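Local coordinates for 2-aminomuconic 6-semialdehyde dehydrogenase (Pseudomonas sp., PDB 7BZV), which probably oxidises 2-aminomuconic 6-semialdehyde with NAD+ in the meta-cleavage breakdown of 2-aminophenol, acting as a tetramer of the aldehyde dehydrogenase family, at residues V14-I26 and V30-V42. Residues are numbered along the deposited sequence; the frame is centred on the assembly and turned at random.
Sequences VESSKTFQDVTPI and VVAVVHEADRDLV
Phe20 and Val34 form a hydrogen-bonded pair one step in from the open end of an antiparallel hairpin, strands 19-23 and 30-35, whose axes run 151° apart; Val34 N reaches Phe20 O at 2.7 Å. Toward the turn, Val31 and Ala32 both face Asp22 in a classic beta bulge, Val31 N giving to Asp22 O and Ala32 O taking from Asp22 N. Phe20 holds CG between its backbone N and carbonyl carbon (chi1 61°), which swings the ring across the neighbouring strand, where Val34 CB sits 3.6 Å from the ring centroid in a CH-pi contact. The branched, wholly apolar valine suits this place because its CG1 and CG2 also reach the ring. The hairpin edges the four-stranded N-terminal sheet of this aldehyde dehydrogenase, with strand 30-35 paired on its other side to strand 3-9. An alanine at Phe20 would strip Val34 of its aromatic cover and is likely to open a gap beside Phe209, whose ring also meets Phe20. Where strand 30-35 ends, Ser16 N from the loop before strand 19-23 donates to His35 ND1 (3.1 Å), in the imidazole plane, while NE2 binds Gln4; an imidazole can serve both neighbours at once. Serine suits its place because its hydroxyl is a donor on a short arm: OG gives to Glu36 O at 2.6 Å. Lys18 and Glu36 run side by side into a salt bridge, NZ to OE1 3.1 Å, and Ser213 holds Glu36 OE2.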
# COMPACT_ATOMS: atom_id res chain seq x y z
N VAL B 14 31.58 -18.94 24.96
CA VAL B 14 32.43 -20.01 24.46
C VAL B 14 33.77 -19.39 24.10
O VAL B 14 33.83 -18.46 23.28
CB VAL B 14 31.82 -20.72 23.24
CG1 VAL B 14 32.74 -21.83 22.75
CG2 VAL B 14 30.42 -21.24 23.55
N GLU B 15 34.84 -19.89 24.71
CA GLU B 15 36.21 -19.47 24.44
C GLU B 15 36.86 -20.42 23.44
O GLU B 15 36.29 -21.45 23.06
CB GLU B 15 37.01 -19.42 25.74
CG GLU B 15 36.49 -18.36 26.72
CD GLU B 15 37.28 -18.32 28.02
OE1 GLU B 15 36.95 -17.52 28.92
OE2 GLU B 15 38.25 -19.10 28.15
N SER B 16 38.07 -20.07 23.01
CA SER B 16 38.72 -20.81 21.94
C SER B 16 40.21 -21.00 22.18
O SER B 16 40.87 -20.14 22.77
CB SER B 16 38.54 -20.10 20.59
OG SER B 16 39.18 -20.80 19.54
N SER B 17 40.72 -22.13 21.69
CA SER B 17 42.16 -22.32 21.58
C SER B 17 42.79 -21.17 20.81
O SER B 17 43.67 -20.47 21.30
CB SER B 17 42.46 -23.65 20.88
OG SER B 17 41.59 -24.68 21.30
N LYS B 18 42.31 -20.96 19.60
CA LYS B 18 42.85 -19.93 18.72
C LYS B 18 42.23 -18.57 19.07
O LYS B 18 41.00 -18.40 19.05
CB LYS B 18 42.55 -20.27 17.27
CG LYS B 18 43.59 -19.88 16.19
CD LYS B 18 43.02 -20.04 14.75
CE LYS B 18 43.70 -19.04 13.78
NZ LYS B 18 43.12 -19.04 12.39
N THR B 19 43.08 -17.59 19.30
CA THR B 19 42.66 -16.23 19.59
C THR B 19 43.47 -15.23 18.77
O THR B 19 44.46 -15.58 18.11
CB THR B 19 42.80 -15.92 21.08
OG1 THR B 19 44.18 -15.75 21.43
CG2 THR B 19 42.20 -17.03 21.90
N PHE B 20 43.00 -13.99 18.78
CA PHE B 20 43.66 -12.91 18.07
C PHE B 20 43.39 -11.59 18.78
O PHE B 20 42.44 -11.46 19.56
CB PHE B 20 43.23 -12.84 16.60
CG PHE B 20 41.74 -12.59 16.39
CD1 PHE B 20 41.21 -11.31 16.47
CD2 PHE B 20 40.88 -13.65 16.08
CE1 PHE B 20 39.84 -11.08 16.24
CE2 PHE B 20 39.52 -13.44 15.88
CZ PHE B 20 39.00 -12.15 15.96
N GLN B 21 44.22 -10.60 18.49
CA GLN B 21 44.20 -9.34 19.21
C GLN B 21 43.26 -8.34 18.55
O GLN B 21 43.15 -8.29 17.32
CB GLN B 21 45.59 -8.72 19.27
CG GLN B 21 46.70 -9.70 19.54
CD GLN B 21 48.04 -9.00 19.70
OE1 GLN B 21 48.57 -8.89 20.81
NE2 GLN B 21 48.58 -8.52 18.58
N ASP B 22 42.63 -7.51 19.37
CA ASP B 22 41.87 -6.33 18.94
C ASP B 22 42.79 -5.13 19.16
O ASP B 22 43.12 -4.80 20.30
CB ASP B 22 40.58 -6.20 19.75
CG ASP B 22 39.71 -5.05 19.31
OD1 ASP B 22 40.01 -4.34 18.31
OD2 ASP B 22 38.69 -4.87 20.00
N VAL B 23 43.22 -4.51 18.07
CA VAL B 23 44.17 -3.40 18.10
C VAL B 23 43.41 -2.11 17.85
O VAL B 23 42.60 -2.04 16.92
CB VAL B 23 45.27 -3.58 17.04
CG1 VAL B 23 46.18 -2.36 17.00
CG2 VAL B 23 46.07 -4.87 17.34
N THR B 24 43.67 -1.08 18.67
CA THR B 24 43.06 0.22 18.39
C THR B 24 43.94 1.01 17.43
O THR B 24 45.17 1.08 17.63
CB THR B 24 42.81 1.01 19.66
OG1 THR B 24 42.19 2.25 19.32
CG2 THR B 24 44.13 1.29 20.44
N PRO B 25 43.39 1.59 16.36
CA PRO B 25 44.21 2.38 15.43
C PRO B 25 44.62 3.73 15.98
O PRO B 25 45.35 4.47 15.30
CB PRO B 25 43.29 2.54 14.20
CG PRO B 25 41.88 2.55 14.80
CD PRO B 25 41.96 1.59 15.97
N ILE B 26 44.11 4.10 17.14
CA ILE B 26 44.53 5.36 17.74
C ILE B 26 46.04 5.36 17.96
O ILE B 26 46.74 6.30 17.57
CB ILE B 26 43.76 5.62 19.05
CG1 ILE B 26 42.28 5.87 18.76
CG2 ILE B 26 44.35 6.84 19.76
CD1 ILE B 26 41.41 5.97 20.04
N VAL B 30 46.89 -2.92 21.97
CA VAL B 30 45.88 -3.96 22.10
C VAL B 30 44.84 -3.49 23.11
O VAL B 30 45.19 -2.96 24.17
CB VAL B 30 46.51 -5.30 22.52
CG1 VAL B 30 45.43 -6.31 22.79
CG2 VAL B 30 47.48 -5.80 21.44
N VAL B 31 43.55 -3.68 22.80
CA VAL B 31 42.49 -3.33 23.74
C VAL B 31 41.63 -4.52 24.13
O VAL B 31 40.84 -4.41 25.08
CB VAL B 31 41.60 -2.19 23.20
CG1 VAL B 31 42.39 -0.91 23.11
CG2 VAL B 31 41.03 -2.55 21.85
N ALA B 32 41.77 -5.67 23.46
CA ALA B 32 41.08 -6.89 23.84
C ALA B 32 41.71 -8.05 23.07
O ALA B 32 42.45 -7.84 22.11
CB ALA B 32 39.57 -6.80 23.54
N VAL B 33 41.38 -9.26 23.49
CA VAL B 33 41.66 -10.43 22.67
C VAL B 33 40.37 -11.20 22.42
O VAL B 33 39.45 -11.22 23.25
CB VAL B 33 42.76 -11.33 23.30
CG1 VAL B 33 42.48 -11.58 24.76
CG2 VAL B 33 42.88 -12.63 22.52
N VAL B 34 40.31 -11.82 21.25
CA VAL B 34 39.08 -12.32 20.66
C VAL B 34 39.23 -13.81 20.40
O VAL B 34 40.26 -14.24 19.88
CB VAL B 34 38.78 -11.58 19.35
CG1 VAL B 34 37.34 -11.85 18.86
CG2 VAL B 34 39.06 -10.10 19.54
N HIS B 35 38.17 -14.57 20.69
CA HIS B 35 38.21 -16.03 20.63
C HIS B 35 37.60 -16.50 19.32
O HIS B 35 36.40 -16.34 19.10
CB HIS B 35 37.47 -16.62 21.82
CG HIS B 35 38.08 -16.25 23.14
ND1 HIS B 35 38.63 -17.17 24.00
CD2 HIS B 35 38.23 -15.04 23.73
CE1 HIS B 35 39.08 -16.55 25.08
NE2 HIS B 35 38.85 -15.26 24.94
N GLU B 36 38.44 -17.11 18.48
CA GLU B 36 38.02 -17.47 17.14
C GLU B 36 37.21 -18.76 17.15
O GLU B 36 37.51 -19.69 17.90
CB GLU B 36 39.24 -17.63 16.23
CG GLU B 36 38.89 -17.88 14.76
CD GLU B 36 40.09 -17.85 13.83
OE1 GLU B 36 41.21 -17.59 14.31
OE2 GLU B 36 39.90 -18.07 12.61
N ALA B 37 36.19 -18.80 16.31
CA ALA B 37 35.28 -19.94 16.22
C ALA B 37 35.68 -20.83 15.06
O ALA B 37 35.92 -20.35 13.95
CB ALA B 37 33.84 -19.45 16.02
N ASP B 38 35.74 -22.14 15.32
CA ASP B 38 36.09 -23.11 14.28
C ASP B 38 34.84 -23.52 13.50
O ASP B 38 33.72 -23.13 13.83
CB ASP B 38 36.76 -24.35 14.88
CG ASP B 38 36.02 -24.89 16.08
OD1 ASP B 38 34.79 -25.05 15.99
OD2 ASP B 38 36.68 -25.16 17.11
N ARG B 39 35.04 -24.33 12.46
CA ARG B 39 33.91 -24.83 11.69
C ARG B 39 32.88 -25.49 12.58
O ARG B 39 31.67 -25.38 12.33
CB ARG B 39 34.40 -25.81 10.62
CG ARG B 39 33.39 -26.08 9.51
CD ARG B 39 34.02 -26.81 8.33
NE ARG B 39 33.96 -26.00 7.12
CZ ARG B 39 35.02 -25.56 6.47
NH1 ARG B 39 36.24 -25.87 6.90
NH2 ARG B 39 34.87 -24.80 5.38
N ASP B 40 33.34 -26.17 13.64
CA ASP B 40 32.45 -26.94 14.50
C ASP B 40 31.49 -26.03 15.25
O ASP B 40 30.29 -26.33 15.38
CB ASP B 40 33.26 -27.74 15.52
CG ASP B 40 33.78 -29.05 14.97
OD1 ASP B 40 33.40 -29.41 13.84
OD2 ASP B 40 34.57 -29.70 15.68
N LEU B 41 32.01 -24.93 15.79
CA LEU B 41 31.17 -24.04 16.60
C LEU B 41 30.15 -23.33 15.73
O LEU B 41 28.99 -23.16 16.13
CB LEU B 41 32.05 -23.04 17.34
CG LEU B 41 31.31 -22.27 18.45
CD1 LEU B 41 30.55 -23.18 19.38
CD2 LEU B 41 32.27 -21.38 19.24
N VAL B 42 30.55 -22.94 14.52
CA VAL B 42 29.59 -22.35 13.59
C VAL B 42 28.48 -23.35 13.29
O VAL B 42 27.29 -23.00 13.28
CB VAL B 42 30.30 -21.89 12.31
CG1 VAL B 42 29.28 -21.54 11.23
CG2 VAL B 42 31.21 -20.70 12.62
O HOH W 1 38.39 -24.83 19.91